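Local coordinates for protein discoidin-2 (Dictyostelium discoideum, PDB 2VM9) that binds galactose and N-acetylgalactosamine as a calcium-containing, homotrimeric lectin linked to cell adhesion and possibly to spore coat formation, at the interface of chains A and B. Residues are numbered along the deposited sequence; one frame, centred on the assembly and turned at random. Chains: chain A/B, Discoidin-2.

The interface of chains A and B. Residues chain A 157, 159; chain B 165, 193-196, 254.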
loop_
_atom_site.group_PDB
_atom_site.type_symbol
_atom_site.label_atom_id
_atom_site.label_comp_id
_atom_site.label_asym_id
_atom_site.label_seq_id
_atom_site.Cartn_x
_atom_site.Cartn_y
_atom_site.Cartn_z
ATOM N N LYS A 157 -0.701 1.393 11.452
ATOM C CA LYS A 157 0.225 2.083 12.353
ATOM C C LYS A 157 0.757 3.335 11.652
ATOM O O LYS A 157 0.815 3.373 10.433
ATOM C CB LYS A 157 1.380 1.146 12.695
ATOM C CG LYS A 157 0.980 -0.100 13.463
ATOM C CD LYS A 157 0.967 0.176 14.958
ATOM C CE LYS A 157 0.930 -1.121 15.759
ATOM N NZ LYS A 157 1.349 -0.900 17.180
ATOM N N TYR A 159 3.649 4.281 11.426
ATOM C CA TYR A 159 4.926 3.941 10.781
ATOM C C TYR A 159 4.803 3.131 9.491
ATOM O O TYR A 159 5.818 2.759 8.892
ATOM C CB TYR A 159 5.850 3.206 11.768
ATOM C CG TYR A 159 5.287 1.966 12.441
ATOM C CD1 TYR A 159 4.876 0.848 11.703
ATOM C CD2 TYR A 159 5.192 1.900 13.828
ATOM C CE1 TYR A 159 4.370 -0.300 12.352
ATOM C CE2 TYR A 159 4.702 0.780 14.478
ATOM C CZ TYR A 159 4.292 -0.311 13.748
ATOM O OH TYR A 159 3.805 -1.407 14.428
ATOM N N GLN B 165 10.771 2.588 11.680
ATOM C CA GLN B 165 10.933 3.644 12.676
ATOM C C GLN B 165 12.421 3.935 12.770
ATOM O O GLN B 165 13.253 3.061 12.518
ATOM C CB GLN B 165 10.383 3.249 14.038
ATOM C CG GLN B 165 8.866 2.971 14.059
ATOM C CD GLN B 165 8.383 2.646 15.429
ATOM O OE1 GLN B 165 8.311 3.522 16.303
ATOM N NE2 GLN B 165 8.068 1.377 15.655
ATOM N N VAL B 193 6.949 3.659 18.880
ATOM C CA VAL B 193 5.723 2.848 18.932
ATOM C C VAL B 193 6.091 1.376 18.873
ATOM O O VAL B 193 7.039 1.010 18.169
ATOM C CB VAL B 193 4.787 3.179 17.710
ATOM C CG1 VAL B 193 3.507 2.327 17.728
ATOM C CG2 VAL B 193 4.441 4.639 17.683
ATOM N N GLU B 194 5.357 0.523 19.588
ATOM C CA GLU B 194 5.634 -0.910 19.554
ATOM C C GLU B 194 5.233 -1.503 18.201
ATOM O O GLU B 194 4.140 -1.222 17.685
ATOM C CB GLU B 194 4.944 -1.657 20.706
ATOM C CG GLU B 194 5.254 -3.146 20.727
ATOM C CD GLU B 194 4.641 -3.902 21.905
ATOM O OE1 GLU B 194 3.923 -3.295 22.725
ATOM O OE2 GLU B 194 4.919 -5.108 22.020
ATOM N N PHE B 195 6.135 -2.280 17.609
ATOM C CA PHE B 195 5.863 -2.985 16.363
ATOM C C PHE B 195 4.925 -4.177 16.621
ATOM O O PHE B 195 4.859 -4.705 17.737
ATOM C CB PHE B 195 7.157 -3.539 15.745
ATOM C CG PHE B 195 8.024 -2.510 15.033
ATOM C CD1 PHE B 195 7.664 -1.995 13.801
ATOM C CD2 PHE B 195 9.251 -2.137 15.570
ATOM C CE1 PHE B 195 8.486 -1.082 13.120
ATOM C CE2 PHE B 195 10.082 -1.217 14.895
ATOM C CZ PHE B 195 9.707 -0.694 13.681
ATOM N N LEU B 196 4.251 -4.631 15.565
ATOM C CA LEU B 196 3.432 -5.850 15.652
ATOM C C LEU B 196 4.260 -7.140 15.648
ATOM O O LEU B 196 3.867 -8.153 16.247
ATOM C CB LEU B 196 2.377 -5.864 14.536
ATOM C CG LEU B 196 1.344 -4.738 14.637
ATOM C CD1 LEU B 196 0.395 -4.765 13.431
ATOM C CD2 LEU B 196 0.583 -4.852 15.952
ATOM N N GLU B 254 10.232 -3.332 9.712
ATOM C CA GLU B 254 9.363 -4.489 9.968
ATOM C C GLU B 254 8.779 -4.964 8.656
ATOM O O GLU B 254 8.181 -4.169 7.930
ATOM C CB GLU B 254 8.227 -4.099 10.918
ATOM C CG GLU B 254 7.404 -5.310 11.367
ATOM C CD GLU B 254 6.060 -4.948 11.974
ATOM O OE1 GLU B 254 5.535 -3.850 11.696
ATOM O OE2 GLU B 254 5.516 -5.805 12.704
#
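Two donors of chain A, the side-chain amine of A:Lys157 and the phenol of A:Tyr159, converge on one backbone carbonyl of chain B. A:Lys157 NZ donates to B:Glu194 O at 2.9 Å, with a C=O...N angle of 164° that places the amine nitrogen almost straight beyond the oxygen. The bond from A:Tyr159 OH to the same B:Glu194 O is longer, 3.3 Å, and arrives at 119°, tilted from the carbonyl plane. The carboxylate oxygen B:Glu194 OE1 lies 6.6 Å from A:Lys157 NZ, so at most a weak through-space attraction may add to the bond to the carbonyl.

Packing centres on the tyrosine ring. Within chain A, A:Lys157 CB lies over the rim of one face, 3.3 Å above the ring plane, while B:Phe195 CD1 meets the rim of the opposite face. On chain B's side the B:Gln165 amide runs nearly parallel to the ring, 17° apart, with CD 3.6 Å from A:Tyr159 CD2. B:Val193 CG1 reaches A:Tyr159 CE2 at 3.8 Å. Beside the lysine, B:Leu196 CD2 packs on the methylene CE.

Second-shell bonds within chain B fix the rotation of that amide: B:Gln165 NE2 donates to B:Val193 O (2.7 Å), and OE1 accepts from B:Val193 N on a lone pair. NE2 also sits over the centre of the B:Phe195 ring.

The patch thus docks the interdomain linker of one subunit onto the lectin-like domain of its neighbour, contributing to the homotrimer interface.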